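Beta-N-acetylhexosaminidase (Thermotoga neapolitana, PDB 5BZA) probably catalyses hydrolysis of terminal non-reducing N-acetyl-D-hexosamine residues in N-acetyl-beta-D-hexosaminides, as a member of glycoside hydrolase family 3. Local coordinates at residues Pro157-Phe162 with Arg196-Arg201; Glu185-Asp190 with Glu234-Lys239; Ala221-Lys226 with Asp245-Lys250; Glu230-Lys235 with Gly240-Asp245; Phe264-Glu267 with Met272-Leu275. One frame throughout, in Å; residues are numbered along the deposited sequence.

Contact 1: Pro157-Phe162 with Arg196-Arg201. With CD (cadmium ion), chain N.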
# COMPACT_ATOMS: atom_id res chain seq x y z
N PRO B 157 8.05 -17.65 4.94
CA PRO B 157 7.31 -17.52 6.20
C PRO B 157 8.16 -17.90 7.40
O PRO B 157 9.13 -18.64 7.27
CB PRO B 157 6.13 -18.49 6.01
CG PRO B 157 6.65 -19.52 5.10
CD PRO B 157 7.59 -18.81 4.15
N CYS B 158 7.81 -17.32 8.54
CA CYS B 158 8.37 -17.71 9.84
C CYS B 158 7.23 -18.05 10.80
O CYS B 158 6.53 -17.17 11.33
CB CYS B 158 9.24 -16.58 10.41
SG CYS B 158 10.03 -17.02 11.98
N ILE B 159 7.03 -19.33 11.02
CA ILE B 159 5.91 -19.76 11.84
C ILE B 159 6.24 -19.51 13.31
O ILE B 159 7.36 -19.57 13.71
CB ILE B 159 5.55 -21.24 11.56
CG1 ILE B 159 6.75 -22.17 11.80
CG2 ILE B 159 5.01 -21.38 10.13
CD1 ILE B 159 6.44 -23.63 11.48
N LYS B 160 5.22 -19.20 14.11
CA LYS B 160 5.40 -18.80 15.50
C LYS B 160 4.13 -19.13 16.29
O LYS B 160 3.06 -19.27 15.69
CB LYS B 160 5.74 -17.29 15.58
CG LYS B 160 4.61 -16.39 15.08
CD LYS B 160 5.08 -14.95 14.96
CE LYS B 160 3.97 -14.06 14.43
NZ LYS B 160 4.40 -12.66 14.31
N HIS B 161 4.23 -19.30 17.62
CA HIS B 161 5.49 -19.35 18.35
C HIS B 161 5.72 -20.75 18.92
O HIS B 161 4.99 -21.18 19.82
CB HIS B 161 5.52 -18.32 19.50
CG HIS B 161 4.88 -17.00 19.19
ND1 HIS B 161 3.51 -16.83 19.08
CD2 HIS B 161 5.43 -15.77 19.01
CE1 HIS B 161 3.25 -15.56 18.83
NE2 HIS B 161 4.39 -14.91 18.77
N PHE B 162 6.76 -21.42 18.44
CA PHE B 162 7.03 -22.80 18.82
C PHE B 162 7.32 -22.92 20.34
O PHE B 162 8.19 -22.21 20.84
CB PHE B 162 8.22 -23.32 18.00
CG PHE B 162 8.71 -24.66 18.46
CD1 PHE B 162 8.14 -25.83 17.98
CD2 PHE B 162 9.71 -24.75 19.41
CE1 PHE B 162 8.57 -27.05 18.42
CE2 PHE B 162 10.13 -25.99 19.89
CZ PHE B 162 9.57 -27.12 19.39
N ARG B 196 2.54 -30.09 10.56
CA ARG B 196 1.98 -29.98 9.22
C ARG B 196 2.93 -29.22 8.29
O ARG B 196 3.16 -29.63 7.12
CB ARG B 196 0.60 -29.30 9.24
CG ARG B 196 -0.14 -29.26 7.85
CD ARG B 196 -0.50 -30.67 7.33
NE ARG B 196 -1.19 -31.47 8.35
CZ ARG B 196 -2.48 -31.38 8.67
NH1 ARG B 196 -3.28 -30.54 8.00
NH2 ARG B 196 -2.97 -32.17 9.63
N ILE B 197 3.48 -28.12 8.80
CA ILE B 197 4.42 -27.37 7.98
C ILE B 197 5.70 -28.20 7.74
O ILE B 197 6.23 -28.24 6.59
CB ILE B 197 4.81 -25.98 8.59
CG1 ILE B 197 3.57 -25.13 8.99
CG2 ILE B 197 5.82 -25.26 7.69
CD1 ILE B 197 2.44 -25.16 8.00
N PHE B 198 6.21 -28.86 8.79
CA PHE B 198 7.50 -29.60 8.65
C PHE B 198 7.43 -30.80 7.70
O PHE B 198 8.45 -31.20 7.15
CB PHE B 198 8.03 -30.06 10.01
CG PHE B 198 8.25 -28.95 10.97
CD1 PHE B 198 8.71 -27.71 10.49
CD2 PHE B 198 8.02 -29.11 12.33
CE1 PHE B 198 8.95 -26.64 11.39
CE2 PHE B 198 8.21 -28.05 13.23
CZ PHE B 198 8.67 -26.81 12.76
N GLN B 199 6.24 -31.37 7.53
CA GLN B 199 6.05 -32.49 6.61
C GLN B 199 5.93 -32.04 5.16
O GLN B 199 5.96 -32.90 4.26
CB GLN B 199 4.83 -33.31 7.02
CG GLN B 199 5.13 -34.22 8.19
CD GLN B 199 3.91 -34.96 8.70
OE1 GLN B 199 2.76 -34.60 8.40
NE2 GLN B 199 4.16 -35.96 9.54
N SER B 200 5.69 -30.74 4.91
CA SER B 200 5.65 -30.20 3.54
C SER B 200 7.05 -29.93 3.02
O SER B 200 8.04 -30.12 3.72
CB SER B 200 4.85 -28.88 3.47
OG SER B 200 5.61 -27.76 4.00
N ARG B 201 7.14 -29.43 1.79
CA ARG B 201 8.42 -28.97 1.25
C ARG B 201 8.51 -27.44 1.18
O ARG B 201 9.43 -26.93 0.54
CB ARG B 201 8.68 -29.55 -0.16
CG ARG B 201 8.88 -31.08 -0.25
CD ARG B 201 10.21 -31.52 0.37
NE ARG B 201 11.38 -30.93 -0.30
CZ ARG B 201 12.66 -31.23 -0.02
NH1 ARG B 201 12.96 -32.09 0.96
NH2 ARG B 201 13.65 -30.65 -0.70
CD CD N . 5.37 -12.48 19.50
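Ile159, on strand 156-162 of the parallel barrel sheet, faces Ile197 on helix 192-198 with 8.7 Å between their CA atoms, a gap that side chains alone bridge. Ile159 makes all the close contacts from the strand side. Its CG1 sits between the backbone N and the carbonyl carbon (chi1 57°), and the extended second torsion brings the CD1 methyl up to both helix residues. CD1 lies 4.1 Å from Ile197 CB and 3.9 Å from Phe198 CE1. The second branch, Ile159 CG2, stays alongside Ile197 CG1 at 4.2 Å, the two isoleucines running past each other in opposite directions. Phe198 meets the same methyl at a slant, through CE1 and CZ. Further cover comes from helix 136-153, where Cys147 touches Ile159 and Met144 touches Ile197, and Phe238 stacks on the Phe198 ring. Beyond Phe198 the chain turns, and Ser200 secures this turn: its OG donates to Ile197 O at 2.7 Å, on a lone pair in the carbonyl plane, while Ser200 N donates to the same oxygen.

On the strand side, the peptide bond before His161 is cis. His161 NE2 binds a cadmium ion at 2.7 Å, and its ND1 is hydrogen-bonded to Asp117. The packing between strand and helix is therefore entirely apolar and non-directional, holding a helix against the outside of the TIM barrel, whereas the metal-binding chemistry of the segment lies at its C-terminal end, at His161.

Contact 2: Glu185-Asp190 with Glu234-Lys239. With CD (cadmium ion), chain R.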
# COMPACT_ATOMS: atom_id res chain seq x y z
N GLU B 185 -0.07 -33.75 25.29
CA GLU B 185 -1.06 -32.78 24.82
C GLU B 185 -0.51 -31.73 23.81
O GLU B 185 -1.20 -31.40 22.84
CB GLU B 185 -1.67 -32.05 25.99
CG GLU B 185 -2.83 -31.19 25.57
CD GLU B 185 -3.27 -30.26 26.65
OE1 GLU B 185 -2.77 -30.41 27.79
OE2 GLU B 185 -4.09 -29.37 26.39
N LEU B 186 0.68 -31.19 24.07
CA LEU B 186 1.33 -30.27 23.14
C LEU B 186 1.52 -30.97 21.81
O LEU B 186 1.28 -30.39 20.74
CB LEU B 186 2.68 -29.79 23.67
CG LEU B 186 2.64 -28.86 24.86
CD1 LEU B 186 4.08 -28.53 25.38
CD2 LEU B 186 1.90 -27.60 24.49
N TRP B 187 1.98 -32.22 21.89
CA TRP B 187 2.21 -33.01 20.68
C TRP B 187 0.91 -33.18 19.89
O TRP B 187 0.91 -33.06 18.67
CB TRP B 187 2.76 -34.37 20.99
CG TRP B 187 3.09 -35.16 19.73
CD1 TRP B 187 2.32 -36.12 19.13
CD2 TRP B 187 4.28 -35.04 18.93
NE1 TRP B 187 2.96 -36.60 17.99
CE2 TRP B 187 4.17 -35.97 17.87
CE3 TRP B 187 5.43 -34.24 19.02
CZ2 TRP B 187 5.17 -36.13 16.91
CZ3 TRP B 187 6.44 -34.40 18.05
CH2 TRP B 187 6.29 -35.34 17.01
N ARG B 188 -0.17 -33.48 20.59
CA ARG B 188 -1.45 -33.71 19.92
C ARG B 188 -2.12 -32.47 19.34
O ARG B 188 -2.87 -32.55 18.37
CB ARG B 188 -2.45 -34.34 20.89
CG ARG B 188 -2.26 -35.81 21.18
CD ARG B 188 -3.57 -36.36 21.79
NE ARG B 188 -3.85 -35.83 23.14
CZ ARG B 188 -4.63 -34.77 23.41
NH1 ARG B 188 -4.81 -34.38 24.67
NH2 ARG B 188 -5.23 -34.11 22.42
N GLU B 189 -1.85 -31.31 19.95
CA GLU B 189 -2.62 -30.11 19.66
C GLU B 189 -1.75 -29.01 19.16
O GLU B 189 -1.68 -28.79 17.94
CB GLU B 189 -3.37 -29.67 20.88
CG GLU B 189 -4.19 -30.80 21.38
CD GLU B 189 -4.93 -30.46 22.61
OE1 GLU B 189 -4.77 -29.32 23.13
OE2 GLU B 189 -5.62 -31.37 23.10
N ASP B 190 -1.10 -28.33 20.11
CA ASP B 190 -0.38 -27.11 19.83
C ASP B 190 0.66 -27.34 18.75
O ASP B 190 0.92 -26.43 17.91
CB ASP B 190 0.27 -26.53 21.08
CG ASP B 190 -0.73 -26.30 22.21
OD1 ASP B 190 -1.23 -27.31 22.79
OD2 ASP B 190 -1.01 -25.11 22.55
N GLU B 234 15.19 -32.96 16.71
CA GLU B 234 15.17 -34.41 16.60
C GLU B 234 13.78 -35.04 16.35
O GLU B 234 13.54 -35.57 15.25
CB GLU B 234 15.78 -35.02 17.85
CG GLU B 234 17.30 -34.91 17.80
CD GLU B 234 17.95 -35.09 19.15
OE1 GLU B 234 17.24 -35.55 20.07
OE2 GLU B 234 19.15 -34.78 19.27
N LYS B 235 12.87 -34.96 17.32
CA LYS B 235 11.55 -35.58 17.14
C LYS B 235 10.90 -35.02 15.86
O LYS B 235 10.40 -35.79 15.01
CB LYS B 235 10.67 -35.34 18.37
CG LYS B 235 10.93 -36.40 19.44
CD LYS B 235 9.95 -36.48 20.62
CE LYS B 235 10.34 -37.71 21.51
NZ LYS B 235 9.30 -38.07 22.54
N LEU B 236 10.96 -33.70 15.66
CA LEU B 236 10.28 -33.07 14.51
C LEU B 236 11.13 -32.96 13.26
O LEU B 236 10.60 -32.68 12.17
CB LEU B 236 9.82 -31.68 14.92
CG LEU B 236 8.61 -31.75 15.83
CD1 LEU B 236 8.29 -30.43 16.54
CD2 LEU B 236 7.48 -32.20 14.98
N ASN B 237 12.43 -33.18 13.41
CA ASN B 237 13.36 -33.21 12.29
C ASN B 237 13.46 -31.87 11.49
O ASN B 237 13.76 -31.84 10.28
CB ASN B 237 12.99 -34.38 11.36
CG ASN B 237 14.17 -34.85 10.54
OD1 ASN B 237 15.31 -34.86 11.04
ND2 ASN B 237 13.93 -35.21 9.28
N PHE B 238 13.26 -30.75 12.18
CA PHE B 238 13.40 -29.45 11.53
C PHE B 238 14.87 -29.07 11.52
O PHE B 238 15.48 -28.92 12.57
CB PHE B 238 12.56 -28.36 12.22
CG PHE B 238 12.69 -27.00 11.56
CD1 PHE B 238 12.27 -26.79 10.27
CD2 PHE B 238 13.25 -25.92 12.25
CE1 PHE B 238 12.41 -25.53 9.65
CE2 PHE B 238 13.41 -24.67 11.66
CZ PHE B 238 12.98 -24.47 10.34
N LYS B 239 15.44 -28.92 10.33
CA LYS B 239 16.86 -28.62 10.24
C LYS B 239 17.04 -27.19 9.71
O LYS B 239 18.14 -26.78 9.29
CB LYS B 239 17.59 -29.65 9.34
CG LYS B 239 17.35 -31.13 9.74
CD LYS B 239 17.55 -31.34 11.24
CE LYS B 239 17.70 -32.82 11.62
NZ LYS B 239 17.62 -33.01 13.11
CD CD R . 18.99 -35.78 22.06
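Trp187 of helix 183-188 brings its six-membered ring up to Leu236 and Lys235, near the C-terminal end of helix 225-235, and contributes more than half of the surface buried between the two segments. Its CG is anti to the backbone N (chi1 -176°), which carries the indole out across the gap between the helices, where CA atoms approach no closer than the 10.2 Å separating Trp187 from Leu236. One methyl does most of the touching: Leu236 CD2 lies 3.9 Å from both Trp187 CZ3 and Trp187 CH2, on an oblique approach to the ring. The two side chains pass alongside each other in opposite senses. Lys235 takes part through the root of its side chain, its CB 4.3 Å from Trp187 CZ3.

Arg195 of helix 192-198 adds a cation-pi interaction with the indole and also touches Leu236, whose other neighbours include Val231 and Phe198. Beside Trp187, Arg188 NH2 forms a salt bridge with Glu189 OE2 at 2.8 Å, reaching the carboxylate on its anti side. Glu189 OE1 is paired with Lys167, so this acidic group is gripped at both oxygens. On the opposite segment, Glu234 OE1 binds a cadmium ion at 2.7 Å.

Across the contact itself the chemistry is dispersive: a partly exposed indole is backed by aliphatic carbon, while the carboxylates of Glu189 and Glu234 are engaged elsewhere, the first by Arg188 and Lys167 and the second by cadmium.

Contact 3: Ala221-Lys226 with Asp245-Lys250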
# COMPACT_ATOMS: atom_id res chain seq x y z
N ALA B 221 10.76 -21.87 26.33
CA ALA B 221 11.08 -22.63 25.13
C ALA B 221 12.29 -22.04 24.35
O ALA B 221 13.10 -22.79 23.78
CB ALA B 221 9.85 -22.72 24.23
N THR B 222 12.40 -20.71 24.33
CA THR B 222 13.51 -20.03 23.65
C THR B 222 14.87 -20.50 24.15
O THR B 222 15.82 -20.62 23.40
CB THR B 222 13.38 -18.50 23.79
OG1 THR B 222 12.11 -18.10 23.25
CG2 THR B 222 14.52 -17.75 23.06
N LEU B 223 14.93 -20.77 25.43
CA LEU B 223 16.18 -21.17 26.09
C LEU B 223 16.24 -22.64 26.48
O LEU B 223 17.08 -23.03 27.27
CB LEU B 223 16.40 -20.32 27.35
CG LEU B 223 16.29 -18.82 27.06
CD1 LEU B 223 16.54 -18.04 28.34
CD2 LEU B 223 17.25 -18.43 25.95
N SER B 224 15.32 -23.44 25.93
CA SER B 224 15.17 -24.83 26.35
C SER B 224 15.76 -25.82 25.36
O SER B 224 15.19 -26.05 24.28
CB SER B 224 13.70 -25.15 26.59
OG SER B 224 13.50 -26.56 26.66
N LYS B 225 16.88 -26.44 25.74
CA LYS B 225 17.52 -27.46 24.92
C LYS B 225 16.61 -28.67 24.71
O LYS B 225 16.64 -29.34 23.68
CB LYS B 225 18.83 -27.94 25.57
CG LYS B 225 19.56 -28.99 24.74
CD LYS B 225 20.90 -29.38 25.37
CE LYS B 225 21.84 -28.19 25.59
NZ LYS B 225 23.23 -28.65 25.96
N LYS B 226 15.75 -28.93 25.68
CA LYS B 226 14.87 -30.05 25.49
C LYS B 226 13.88 -29.73 24.37
O LYS B 226 13.77 -30.48 23.41
CB LYS B 226 14.16 -30.39 26.78
CG LYS B 226 13.20 -31.58 26.69
CD LYS B 226 12.68 -31.95 28.08
CE LYS B 226 11.81 -33.21 28.05
NZ LYS B 226 12.48 -34.32 27.27
N ASP B 245 12.13 -15.35 19.83
CA ASP B 245 11.32 -14.13 19.89
C ASP B 245 12.28 -13.05 20.45
O ASP B 245 13.41 -13.38 20.82
CB ASP B 245 10.07 -14.29 20.76
CG ASP B 245 8.97 -13.32 20.37
OD1 ASP B 245 9.28 -12.38 19.59
OD2 ASP B 245 7.80 -13.46 20.84
N ALA B 246 11.89 -11.79 20.50
CA ALA B 246 12.86 -10.72 20.84
C ALA B 246 13.41 -10.90 22.26
O ALA B 246 12.66 -10.94 23.23
CB ALA B 246 12.23 -9.34 20.70
N MET B 247 14.74 -10.99 22.38
CA MET B 247 15.37 -11.36 23.67
C MET B 247 15.17 -10.33 24.77
O MET B 247 15.25 -10.66 25.94
CB MET B 247 16.87 -11.58 23.49
CG MET B 247 17.23 -12.87 22.83
SD MET B 247 16.74 -14.35 23.76
CE MET B 247 17.57 -15.57 22.75
N GLU B 248 14.94 -9.07 24.38
CA GLU B 248 14.82 -7.99 25.35
C GLU B 248 13.50 -8.12 26.09
O GLU B 248 13.33 -7.51 27.13
CB GLU B 248 14.90 -6.60 24.66
CG GLU B 248 16.24 -6.30 23.98
CD GLU B 248 16.21 -6.63 22.50
OE1 GLU B 248 15.42 -7.54 22.13
OE2 GLU B 248 16.95 -5.97 21.71
N MET B 249 12.56 -8.86 25.54
CA MET B 249 11.28 -8.99 26.21
C MET B 249 11.43 -9.50 27.69
O MET B 249 12.31 -10.30 28.02
CB MET B 249 10.35 -9.90 25.43
CG MET B 249 9.54 -9.20 24.35
SD MET B 249 8.52 -10.35 23.38
CE MET B 249 9.76 -11.16 22.51
N LYS B 250 10.58 -8.95 28.55
CA LYS B 250 10.69 -9.08 29.99
C LYS B 250 10.70 -10.55 30.42
O LYS B 250 11.44 -10.92 31.33
CB LYS B 250 9.50 -8.35 30.63
CG LYS B 250 9.81 -6.95 31.10
CD LYS B 250 8.51 -6.13 31.26
CE LYS B 250 8.82 -4.69 31.63
NZ LYS B 250 9.81 -4.67 32.77
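Thr222 and Met247 meet above the C-terminal end of the barrel strands, where the loop after strand 241-243 folds into a type I beta turn from Ala246 to Met249. The contact is made by methyl groups. Met247 CE lies 3.8 Å from Thr222 CG2, with Met247 SD a little farther from the same methyl, and Leu223 CD2 approaches CE at 4.3 Å. A bend at the second torsion of Met247 (chi2 -63°) brings its thioether end against Thr222. With CG2 of Thr222 anti to the backbone N (chi1 -58°), the methyl meets Met247 while OG1 is left for His210 and Thr208.

In the next shell, Phe265 of helix 258-268 packs on Thr222, Leu223 and Met247 alike. His210 ties the two segments together: its ND1 is hydrogen-bonded to Thr222 OG1 and its NE2 to Ala246 O. That carbonyl also closes the turn, accepting from Met249 N at 3.1 Å. Thr208 OG1 is a second partner of the threonine hydroxyl.

Asp245, just before the turn, helps bind a cadmium ion with His161. Its OD1 accepts a bond from Ala246 N at 2.8 Å, entering from above the carboxylate plane, 37° out of it.

Contact 4: Glu230-Lys235 with Gly240-Asp245. With CD (cadmium ion), chain R.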
# COMPACT_ATOMS: atom_id res chain seq x y z
N GLU B 230 15.60 -31.65 21.44
CA GLU B 230 14.96 -32.96 21.54
C GLU B 230 13.64 -32.95 20.77
O GLU B 230 13.33 -33.90 20.03
CB GLU B 230 14.71 -33.36 23.00
CG GLU B 230 15.97 -33.51 23.82
CD GLU B 230 15.72 -34.19 25.15
OE1 GLU B 230 14.64 -34.81 25.32
OE2 GLU B 230 16.58 -34.06 26.06
N VAL B 231 12.85 -31.90 20.94
CA VAL B 231 11.59 -31.89 20.23
C VAL B 231 11.72 -31.35 18.81
O VAL B 231 11.38 -32.07 17.86
CB VAL B 231 10.51 -31.12 20.99
CG1 VAL B 231 9.18 -31.17 20.24
CG2 VAL B 231 10.36 -31.75 22.31
N LEU B 232 12.23 -30.14 18.64
CA LEU B 232 12.19 -29.52 17.32
C LEU B 232 13.21 -30.08 16.33
O LEU B 232 12.85 -30.40 15.17
CB LEU B 232 12.36 -28.01 17.45
CG LEU B 232 12.34 -27.29 16.09
CD1 LEU B 232 11.00 -27.51 15.38
CD2 LEU B 232 12.66 -25.85 16.25
N ARG B 233 14.48 -30.15 16.74
CA ARG B 233 15.54 -30.68 15.87
C ARG B 233 15.42 -32.20 15.64
O ARG B 233 15.59 -32.68 14.51
CB ARG B 233 16.93 -30.38 16.43
CG ARG B 233 17.26 -28.91 16.57
CD ARG B 233 17.11 -28.16 15.27
NE ARG B 233 17.79 -26.86 15.34
CZ ARG B 233 17.95 -26.03 14.30
NH1 ARG B 233 17.43 -26.36 13.12
NH2 ARG B 233 18.58 -24.87 14.45
N GLU B 234 15.19 -32.96 16.71
CA GLU B 234 15.17 -34.41 16.60
C GLU B 234 13.78 -35.04 16.35
O GLU B 234 13.54 -35.57 15.25
CB GLU B 234 15.78 -35.02 17.85
CG GLU B 234 17.30 -34.91 17.80
CD GLU B 234 17.95 -35.09 19.15
OE1 GLU B 234 17.24 -35.55 20.07
OE2 GLU B 234 19.15 -34.78 19.27
N LYS B 235 12.87 -34.96 17.32
CA LYS B 235 11.55 -35.58 17.14
C LYS B 235 10.90 -35.02 15.86
O LYS B 235 10.40 -35.79 15.01
CB LYS B 235 10.67 -35.34 18.37
CG LYS B 235 10.93 -36.40 19.44
CD LYS B 235 9.95 -36.48 20.62
CE LYS B 235 10.34 -37.71 21.51
NZ LYS B 235 9.30 -38.07 22.54
N GLY B 240 15.94 -26.43 9.68
CA GLY B 240 16.00 -25.10 9.13
C GLY B 240 16.38 -24.06 10.16
O GLY B 240 16.96 -24.35 11.20
N LEU B 241 16.01 -22.81 9.86
CA LEU B 241 16.38 -21.65 10.64
C LEU B 241 15.45 -21.45 11.84
O LEU B 241 14.21 -21.42 11.69
CB LEU B 241 16.38 -20.41 9.73
CG LEU B 241 16.67 -19.03 10.33
CD1 LEU B 241 18.11 -18.96 10.92
CD2 LEU B 241 16.47 -17.92 9.28
N VAL B 242 16.06 -21.34 13.02
CA VAL B 242 15.33 -21.10 14.27
C VAL B 242 15.71 -19.76 14.87
O VAL B 242 16.89 -19.50 15.13
CB VAL B 242 15.63 -22.22 15.35
CG1 VAL B 242 15.08 -21.81 16.78
CG2 VAL B 242 15.10 -23.55 14.91
N LEU B 243 14.71 -18.95 15.16
CA LEU B 243 14.89 -17.62 15.76
C LEU B 243 14.30 -17.51 17.13
O LEU B 243 13.23 -18.05 17.37
CB LEU B 243 14.21 -16.52 14.92
CG LEU B 243 14.80 -15.80 13.73
CD1 LEU B 243 15.25 -16.79 12.69
CD2 LEU B 243 13.65 -14.98 13.19
N SER B 244 14.93 -16.73 17.99
CA SER B 244 14.25 -16.36 19.22
C SER B 244 13.11 -15.39 18.94
O SER B 244 13.12 -14.65 17.93
CB SER B 244 15.25 -15.74 20.21
OG SER B 244 15.58 -14.39 19.90
N ASP B 245 12.13 -15.35 19.83
CA ASP B 245 11.32 -14.13 19.89
C ASP B 245 12.28 -13.05 20.45
O ASP B 245 13.41 -13.38 20.82
CB ASP B 245 10.07 -14.29 20.76
CG ASP B 245 8.97 -13.32 20.37
OD1 ASP B 245 9.28 -12.38 19.59
OD2 ASP B 245 7.80 -13.46 20.84
CD CD R . 18.99 -35.78 22.06
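Arg233 and Leu232 of helix 225-235 reach Gly240 and, in the strand that follows, Val242, within the beta-alpha-beta unit formed by strand 205-208, this helix and strand 241-243. Arg233 places CG beside its backbone N and then bends at the second torsion (chi2 -56°); the remainder of the chain is extended and delivers the guanidinium to the strand. There NH1 donates to Gly240 O at 2.8 Å with an N-H...O angle of 153°. The oxygen is tilted 17° from the guanidinium plane, whereas the nitrogen lies in the plane of the carbonyl. Val242 CG2 sits over one face of the same group, toward its rim, 3.8 Å from Arg233 NH2.

Other backbone and amide oxygens fix the rotation of the guanidinium. NH1 has a second partner in Phe238 O, and NH2 is hydrogen-bonded to Gly269 O and Asn271 OD1. Because Asn271 OD1 also accepts from Val242 N, arginine and strand share one acceptor.

Leu232 has its CG anti to the backbone N, directing the isobutyl end at the sheet, where Phe162 is a further neighbour. The helix widens here into a pi-type turn, with Lys235 N bonded to Glu230 O at 2.9 Å. Val242 CG2, turned beside its own backbone N, thus serves both helix residues: besides lying over Arg233 it is 3.6 Å from Leu232 CD2.

Contact 5: Phe264-Glu267 with Met272-Leu275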
# COMPACT_ATOMS: atom_id res chain seq x y z
N PHE B 264 22.10 -19.94 26.51
CA PHE B 264 21.06 -20.95 26.51
C PHE B 264 20.50 -21.10 25.09
O PHE B 264 20.39 -22.21 24.58
CB PHE B 264 19.94 -20.61 27.50
CG PHE B 264 20.26 -20.95 28.95
CD1 PHE B 264 20.93 -22.11 29.27
CD2 PHE B 264 19.86 -20.09 29.99
CE1 PHE B 264 21.21 -22.43 30.60
CE2 PHE B 264 20.14 -20.38 31.31
CZ PHE B 264 20.80 -21.57 31.63
N PHE B 265 20.15 -19.98 24.45
CA PHE B 265 19.52 -20.08 23.13
C PHE B 265 20.42 -20.81 22.13
O PHE B 265 19.98 -21.73 21.44
CB PHE B 265 19.16 -18.69 22.61
CG PHE B 265 18.66 -18.69 21.19
CD1 PHE B 265 17.35 -19.05 20.90
CD2 PHE B 265 19.51 -18.33 20.15
CE1 PHE B 265 16.90 -19.03 19.57
CE2 PHE B 265 19.05 -18.30 18.83
CZ PHE B 265 17.75 -18.65 18.54
N ILE B 266 21.69 -20.44 22.06
CA ILE B 266 22.53 -21.06 21.04
C ILE B 266 22.87 -22.51 21.39
O ILE B 266 22.81 -23.41 20.53
CB ILE B 266 23.80 -20.23 20.81
CG1 ILE B 266 23.42 -18.88 20.18
CG2 ILE B 266 24.74 -20.94 19.84
CD1 ILE B 266 22.76 -19.00 18.81
N GLU B 267 23.18 -22.74 22.66
CA GLU B 267 23.44 -24.09 23.12
C GLU B 267 22.19 -24.97 22.96
O GLU B 267 22.30 -26.20 22.89
CB GLU B 267 23.94 -24.07 24.56
CG GLU B 267 25.42 -23.67 24.63
CD GLU B 267 26.32 -24.69 23.93
OE1 GLU B 267 26.21 -25.90 24.23
OE2 GLU B 267 27.14 -24.30 23.07
N MET B 272 19.26 -17.84 15.11
CA MET B 272 19.34 -16.39 15.08
C MET B 272 18.70 -15.77 16.28
O MET B 272 17.53 -16.02 16.57
CB MET B 272 18.68 -15.80 13.82
CG MET B 272 19.41 -16.10 12.55
SD MET B 272 18.82 -15.17 11.10
CE MET B 272 19.74 -13.64 11.31
N ILE B 273 19.45 -14.90 16.92
CA ILE B 273 18.93 -14.12 18.04
C ILE B 273 18.20 -12.86 17.56
O ILE B 273 18.81 -12.02 16.91
CB ILE B 273 20.05 -13.77 18.98
CG1 ILE B 273 20.58 -15.10 19.56
CG2 ILE B 273 19.54 -12.81 20.03
CD1 ILE B 273 21.88 -15.02 20.32
N LEU B 274 16.90 -12.75 17.86
CA LEU B 274 16.12 -11.58 17.49
C LEU B 274 16.20 -10.50 18.59
O LEU B 274 15.93 -10.78 19.76
CB LEU B 274 14.67 -11.98 17.20
CG LEU B 274 13.69 -10.88 16.79
CD1 LEU B 274 13.98 -10.41 15.34
CD2 LEU B 274 12.23 -11.25 16.92
N LEU B 275 16.70 -9.31 18.23
CA LEU B 275 16.67 -8.11 19.10
C LEU B 275 15.63 -7.15 18.65
O LEU B 275 15.59 -6.84 17.46
CB LEU B 275 18.00 -7.40 19.10
CG LEU B 275 19.14 -8.32 19.49
CD1 LEU B 275 20.45 -7.59 19.37
CD2 LEU B 275 18.86 -8.85 20.94
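Phe265 holds CG anti to its own backbone nitrogen (chi1 173°), which throws the ring from helix 258-268 onto the backbone and side chain at Met272 and Ile273. Ile273 answers with CG1 beside its backbone N (chi1 -64°) and an extended CD1. Ile273 CG1 thus lies 3.5 Å from Phe265 CD2, the two side chains running antiparallel, one alongside the other. The far end of the ring rests on the peptide that precedes Ile273: Phe265 CZ is 3.3 Å from Met272 O, approached obliquely, and Met272 N lies in plane at the ring edge. Met272 points its CB away from the helix, its side chain packs on Phe10, Leu241 and Leu243, and it offers Phe265 its main chain. Ile266 completes the contact from the next helical position, its CG1 4.2 Å from Ile273 CD1, with the two branched chains nearly at right angles.

Everything across this buried contact is van der Waals packing, with Met247 as a further apolar neighbour of Phe265 and Ile273. Strand 273-275 is the last of the eight parallel strands. Backbone bonds join Met272 to Val242 and Ser244 by the seventh strand, and Ile273 to Leu8 and Phe10 by the first; the latter pairing closes the TIM barrel.

All five contacts belong to the TIM-barrel domain. Contacts 1, 4 and 5 each set a helix against the barrel sheet; contact 2 joins helices outside it, and contact 3 lies at the strand ends. Contacts 1 and 3 converge on one metal site: His161 and Asp245 bind the same cadmium ion, with His161 CD2 3.8 Å from Asp245 OD2. Leu232 of contact 4 packs on contact 1, its CB 3.5 Å from Phe162 CZ. Contacts 3 and 5, with centres about 7 Å apart, share Phe265 and Met247 as neighbours, while Val242 O, 2.9 Å from Met272 N, connects contact 4 to contact 5. Contact 2 is peripheral, about 20 Å from contact 5 between centres.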